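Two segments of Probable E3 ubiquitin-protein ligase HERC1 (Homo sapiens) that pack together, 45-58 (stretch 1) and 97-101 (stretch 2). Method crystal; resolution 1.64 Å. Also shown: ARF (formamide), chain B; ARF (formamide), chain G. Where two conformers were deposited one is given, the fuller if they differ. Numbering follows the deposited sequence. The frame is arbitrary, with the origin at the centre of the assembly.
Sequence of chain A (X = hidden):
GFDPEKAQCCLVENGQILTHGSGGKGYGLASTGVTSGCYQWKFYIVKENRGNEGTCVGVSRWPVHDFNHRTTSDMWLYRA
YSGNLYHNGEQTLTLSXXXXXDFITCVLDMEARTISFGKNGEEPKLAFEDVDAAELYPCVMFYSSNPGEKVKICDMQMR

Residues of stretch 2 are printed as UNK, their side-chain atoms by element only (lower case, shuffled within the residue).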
ATOM      1  N   ILE A  45      -3.664  -7.781   6.140  1.00 18.39           N
ATOM      2  CA  ILE A  45      -2.304  -8.286   6.326  1.00 19.25           C
ATOM      3  C   ILE A  45      -2.344  -9.784   6.678  1.00 20.75           C
ATOM      4  O   ILE A  45      -2.646 -10.194   7.813  1.00 22.49           O
ATOM      5  CB  ILE A  45      -1.484  -7.483   7.366  1.00 19.64           C
ATOM      6  CG1 ILE A  45      -1.621  -5.961   7.145  1.00 20.33           C
ATOM      7  CG2 ILE A  45      -0.034  -7.913   7.332  1.00 19.57           C
ATOM      8  CD1 ILE A  45      -1.189  -5.447   5.801  1.00 20.55           C
ATOM      9  N   VAL A  46      -2.065 -10.607   5.672  1.00 20.46           N
ATOM     10  CA  VAL A  46      -2.199 -12.063   5.822  1.00 21.13           C
ATOM     11  C   VAL A  46      -1.067 -12.641   6.673  1.00 21.08           C
ATOM     12  O   VAL A  46      -1.293 -13.510   7.540  1.00 21.07           O
ATOM     13  CB  VAL A  46      -2.257 -12.761   4.446  1.00 20.73           C
ATOM     14  CG1 VAL A  46      -2.169 -14.265   4.600  1.00 20.73           C
ATOM     15  CG2 VAL A  46      -3.549 -12.419   3.705  1.00 20.08           C
ATOM     16  N   LYS A  47       0.151 -12.225   6.372  1.00 21.49           N
ATOM     17  CA  LYS A  47       1.348 -12.765   6.997  1.00 22.41           C
ATOM     18  C   LYS A  47       2.367 -11.643   7.164  1.00 23.15           C
ATOM     19  O   LYS A  47       2.712 -10.939   6.206  1.00 22.38           O
ATOM     20  CB  LYS A  47       1.921 -13.909   6.152  1.00 23.72           C
ATOM     21  CG  LYS A  47       3.178 -14.570   6.711  1.00 26.98           C
ATOM     22  CD  LYS A  47       2.929 -15.215   8.059  1.00 31.80           C
ATOM     23  CE  LYS A  47       4.217 -15.750   8.695  1.00 34.51           C
ATOM     24  NZ  LYS A  47       5.167 -14.681   9.140  1.00 36.34           N
ATOM     25  N   GLU A  48       2.840 -11.483   8.401  1.00 22.10           N
ATOM     26  CA  GLU A  48       3.913 -10.564   8.715  1.00 22.06           C
ATOM     27  C   GLU A  48       4.717 -11.099   9.908  1.00 24.27           C
ATOM     28  O   GLU A  48       4.334 -12.101  10.512  1.00 26.22           O
ATOM     29  CB  GLU A  48       3.355  -9.159   9.022  1.00 21.82           C
ATOM     30  CG  GLU A  48       3.623  -8.131   7.913  1.00 22.06           C
ATOM     31  CD  GLU A  48       5.079  -7.699   7.846  1.00 23.16           C
ATOM     32  OE1 GLU A  48       5.410  -6.776   7.061  1.00 21.10           O
ATOM     33  OE2 GLU A  48       5.923  -8.282   8.584  1.00 22.60           O
ATOM     34  N   ASN A  49       5.827 -10.429  10.193  1.00 26.26           N
ATOM     35  CA  ASN A  49       6.612 -10.639  11.429  1.00 28.59           C
ATOM     36  C   ASN A  49       6.202  -9.591  12.437  1.00 28.11           C
ATOM     37  O   ASN A  49       6.593  -8.432  12.327  1.00 27.36           O
ATOM     38  CB  ASN A  49       8.098 -10.550  11.121  1.00 29.80           C
ATOM     39  CG  ASN A  49       8.527 -11.561  10.093  1.00 31.29           C
ATOM     40  OD1 ASN A  49       8.894 -11.218   8.963  1.00 35.36           O
ATOM     41  ND2 ASN A  49       8.441 -12.828  10.461  1.00 32.70           N
ATOM     42  N   ARG A  50       5.366  -9.990  13.390  1.00 29.56           N
ATOM     43  CA  ARG A  50       4.828  -9.063  14.374  1.00 31.25           C
ATOM     44  C   ARG A  50       5.968  -8.386  15.128  1.00 32.87           C
ATOM     45  O   ARG A  50       6.917  -9.050  15.570  1.00 33.94           O
ATOM     46  CB  ARG A  50       3.910  -9.779  15.357  1.00 33.33           C
ATOM     47  CG  ARG A  50       2.593 -10.250  14.755  0.60 33.87           C
ATOM     48  CD  ARG A  50       1.962 -11.330  15.622  0.60 34.33           C
ATOM     49  NE  ARG A  50       0.931 -12.097  14.926  0.60 34.02           N
ATOM     50  CZ  ARG A  50      -0.321 -11.688  14.705  0.60 34.34           C
ATOM     51  NH1 ARG A  50      -0.737 -10.480  15.096  0.60 34.68           N
ATOM     52  NH2 ARG A  50      -1.169 -12.496  14.078  0.60 34.62           N
ATOM     53  N   GLY A  51       5.885  -7.066  15.238  1.00 33.60           N
ATOM     54  CA  GLY A  51       6.937  -6.279  15.893  1.00 33.64           C
ATOM     55  C   GLY A  51       8.196  -6.026  15.084  1.00 32.66           C
ATOM     56  O   GLY A  51       9.127  -5.403  15.578  1.00 34.59           O
ATOM     57  N   ASN A  52       8.263  -6.513  13.848  1.00 30.26           N
ATOM     58  CA  ASN A  52       9.409  -6.245  12.990  1.00 29.76           C
ATOM     59  C   ASN A  52       8.948  -6.293  11.542  1.00 27.68           C
ATOM     60  O   ASN A  52       9.521  -6.989  10.707  1.00 27.10           O
ATOM     61  CB  ASN A  52      10.518  -7.266  13.243  1.00 33.07           C
ATOM     62  CG  ASN A  52      11.815  -6.917  12.541  1.00 34.09           C
ATOM     63  OD1 ASN A  52      12.170  -5.741  12.367  1.00 36.23           O
ATOM     64  ND2 ASN A  52      12.537  -7.942  12.132  1.00 36.48           N
ATOM     65  N   GLU A  53       7.903  -5.520  11.268  1.00 26.46           N
ATOM     66  CA  GLU A  53       7.199  -5.598   9.978  1.00 25.57           C
ATOM     67  C   GLU A  53       8.046  -4.985   8.881  1.00 25.41           C
ATOM     68  O   GLU A  53       8.933  -4.158   9.151  1.00 24.86           O
ATOM     69  CB  GLU A  53       5.841  -4.898  10.058  1.00 25.25           C
ATOM     70  CG  GLU A  53       4.802  -5.610  10.903  1.00 26.09           C
ATOM     71  CD  GLU A  53       4.940  -5.357  12.400  1.00 27.48           C
ATOM     72  OE1 GLU A  53       5.817  -4.580  12.808  1.00 26.24           O
ATOM     73  OE2 GLU A  53       4.174  -5.957  13.169  1.00 27.11           O
ATOM     74  N   GLY A  54       7.762  -5.392   7.639  1.00 22.35           N
ATOM     75  CA  GLY A  54       8.525  -4.981   6.473  1.00 22.35           C
ATOM     76  C   GLY A  54       7.654  -4.504   5.318  1.00 21.26           C
ATOM     77  O   GLY A  54       8.110  -4.429   4.204  1.00 21.29           O
ATOM     78  N   THR A  55       6.397  -4.197   5.616  1.00 20.55           N
ATOM     79  CA  THR A  55       5.383  -3.822   4.616  1.00 19.75           C
ATOM     80  C   THR A  55       5.004  -2.353   4.686  1.00 19.57           C
ATOM     81  O   THR A  55       4.850  -1.793   5.789  1.00 19.44           O
ATOM     82  CB  THR A  55       4.108  -4.620   4.892  1.00 20.36           C
ATOM     83  OG1 THR A  55       4.400  -6.014   4.767  1.00 20.10           O
ATOM     84  CG2 THR A  55       2.962  -4.243   3.937  1.00 20.62           C
ATOM     85  N   CYS A  56       4.761  -1.767   3.514  1.00 18.64           N
ATOM     86  CA  CYS A  56       4.004  -0.516   3.400  1.00 18.16           C
ATOM     87  C   CYS A  56       2.856  -0.752   2.436  1.00 17.79           C
ATOM     88  O   CYS A  56       2.992  -1.563   1.526  1.00 17.32           O
ATOM     89  CB  CYS A  56       4.827   0.615   2.824  1.00 19.36           C
ATOM     90  SG  CYS A  56       6.264   1.111   3.814  1.00 21.12           S
ATOM     91  N   VAL A  57       1.745  -0.044   2.626  1.00 17.99           N
ATOM     92  CA  VAL A  57       0.617  -0.101   1.682  1.00 17.72           C
ATOM     93  C   VAL A  57       0.290   1.282   1.202  1.00 17.42           C
ATOM     94  O   VAL A  57       0.633   2.254   1.847  1.00 17.70           O
ATOM     95  CB  VAL A  57      -0.625  -0.753   2.312  1.00 16.81           C
ATOM     96  CG1 VAL A  57      -0.254  -2.121   2.871  1.00 18.72           C
ATOM     97  CG2 VAL A  57      -1.271   0.118   3.406  1.00 17.31           C
ATOM     98  N   GLY A  58      -0.355   1.391   0.054  1.00 16.62           N
ATOM     99  CA  GLY A  58      -0.757   2.707  -0.403  1.00 16.39           C
ATOM    100  C   GLY A  58      -1.156   2.691  -1.852  1.00 15.32           C
ATOM    101  O   GLY A  58      -1.883   1.791  -2.287  1.00 14.96           O
ATOM    102  N   UNK A  97       0.348   2.090  13.853  1.00 27.12           N
ATOM    103  CA  UNK A  97       1.051   0.936  13.319  0.70 26.76           C
ATOM    104  C   UNK A  97       0.026  -0.154  13.008  1.00 25.50           C
ATOM    105  O   UNK A  97      -1.107  -0.107  13.480  1.00 24.20           O
ATOM    106  c   UNK A  97       2.091   0.418  14.320  0.70 28.19           C
ATOM    107  o   UNK A  97       1.467  -0.030  15.507  0.70 29.69           O
ATOM    108  N   UNK A  98       0.412  -1.118  12.183  1.00 24.51           N
ATOM    109  CA  UNK A  98      -0.464  -2.244  11.909  1.00 23.24           C
ATOM    110  C   UNK A  98       0.359  -3.483  11.614  1.00 22.89           C
ATOM    111  O   UNK A  98       1.574  -3.397  11.397  1.00 23.11           O
ATOM    112  c   UNK A  98      -0.030  -1.970   7.268  1.00 19.83           C
ATOM    113  c   UNK A  98       0.036   0.272   8.076  1.00 20.02           C
ATOM    114  c   UNK A  98      -0.839  -1.484   9.487  1.00 20.99           C
ATOM    115  c   UNK A  98       0.293  -0.646   7.069  1.00 20.63           C
ATOM    116  c   UNK A  98      -1.471  -1.923  10.790  1.00 22.65           C
ATOM    117  c   UNK A  98      -0.591  -2.389   8.468  1.00 21.03           C
ATOM    118  c   UNK A  98      -0.523  -0.153   9.270  1.00 20.92           C
ATOM    119  N   UNK A  99      -0.295  -4.637  11.635  1.00 23.09           N
ATOM    120  CA  UNK A  99       0.413  -5.911  11.528  1.00 23.00           C
ATOM    121  C   UNK A  99      -0.507  -7.004  11.021  1.00 22.94           C
ATOM    122  O   UNK A  99      -1.663  -6.744  10.589  1.00 22.64           O
ATOM    123  c   UNK A  99      -0.002  -6.674  13.898  1.00 24.66           C
ATOM    124  c   UNK A  99       1.048  -6.301  12.896  1.00 23.79           C
ATOM    125  o   UNK A  99       1.997  -7.368  12.719  1.00 24.29           O
ATOM    126  N   UNK A 100       0.010  -8.235  11.053  1.00 22.33           N
ATOM    127  CA  UNK A 100      -0.750  -9.406  10.643  1.00 23.66           C
ATOM    128  C   UNK A 100      -2.130  -9.414  11.274  1.00 23.07           C
ATOM    129  O   UNK A 100      -2.269  -9.202  12.484  1.00 25.55           O
ATOM    130  c   UNK A 100       0.297 -13.144  10.719  1.00 26.46           C
ATOM    131  c   UNK A 100       0.012 -10.661  11.060  1.00 24.08           C
ATOM    132  o   UNK A 100       1.475 -13.122  10.365  1.00 27.91           O
ATOM    133  c   UNK A 100      -0.603 -11.938  10.538  1.00 25.33           C
ATOM    134  n   UNK A 100      -0.276 -14.232  11.245  1.00 29.91           N
ATOM    135  N   UNK A 101      -3.154  -9.659  10.466  1.00 22.74           N
ATOM    136  CA  UNK A 101      -4.524  -9.745  10.929  1.00 21.98           C
ATOM    137  C   UNK A 101      -5.297  -8.440  10.946  1.00 22.17           C
ATOM    138  O   UNK A 101      -6.515  -8.451  11.190  1.00 22.37           O
TER
HETATM  139  N   ARF B2201      10.795  -3.443  11.087  1.00 29.08           N
HETATM  140  C   ARF B2201      11.166  -2.175  10.924  1.00 29.52           C
HETATM  141  O   ARF B2201      10.750  -1.517   9.983  1.00 27.79           O
HETATM  142  N   ARF G2206      11.146  -7.212   8.356  1.00 44.92           N
HETATM  143  C   ARF G2206      11.678  -5.985   8.422  1.00 47.26           C
HETATM  144  O   ARF G2206      12.597  -5.671   7.678  1.00 48.26           O
HETATM  145  O   HOH W   1       3.222 -14.425  11.930  1.00 42.80           O

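Position 97 carries one carbon and one oxygen beyond its backbone, the short hydroxymethyl of a serine. Its nearest side-chain atom, CB, stays 6.4 Å from Glu53 OE1, so the identification rests on the atoms themselves: Ser97 leads into the contact without joining it.

Position 98 has seven side-chain carbons, one leading to a planar ring of six, and no oxygen that would mark a tyrosine. A ring carbon lies 3.9 Å from Ile45 CG1, which meets the ring at its edge. This is Phe98. Its CA-to-CB bond points sideways, but with chi1 at 56° (p) the ring comes nearer to stretch 1. The atom facing Ile45 is CD2, while Val57 CG2 lies 4.1 Å from Phe98 CZ. A flat hydrocarbon ring suits this buried place, where its neighbours on stretch 1 are aliphatic and it has no polar group to satisfy.

At position 99, the first side-chain carbon carries one oxygen and one carbon. That branching could be drawn for valine if elements were ignored, but the oxygen lies 2.6 Å from Glu53 OE2, a distance suited to a hydrogen bond. The residue is Thr99, and its OG1 donates to that carboxylate oxygen. Glu53 OE2 also accepts from Gly51 N at 2.9 Å, so one oxygen ties the turn spanning Asn49 to Asn52 to the opposing stretch. The methyl, CG2, lies near the Arg50 guanidinium.

Position 100 shows three carbons in a chain, the third bearing one oxygen and one nitrogen: an amide, whose oxygen lies 2.9 Å from Glu48 N. With that length it is Gln100. The extended chain (chi1 and chi2 both t) carries OE1 to the backbone of stretch 1, where Glu48 N donates to it with a nearly straight angle of 172°. Water 1 also donates to OE1, at 2.7 Å from its oxygen. The amide thus offers an acceptor that a hydrocarbon chain could not, while CB lies over one face of the Arg50 guanidinium.

Position 101 has no side-chain atoms, and its backbone N donates to Ile45 O, 2.8 Å away and almost linear at 174°. It is Gly101. At its phi/psi of 89/-7, a CB would be jammed against the carbonyl oxygen of the preceding residue.

The contact works by combining an apolar anchor with polar ties. Phe98 packs against Ile45 and Val57; beyond it, Thr99 engages a carboxylate, Gln100 reaches a backbone NH and Gly101 N meets a strand carbonyl. Two of these three hydrogen bonds use stretch 1's backbone, joining the segments without a regular strand in stretch 2.

Stretch 2 97-101: SFTQG
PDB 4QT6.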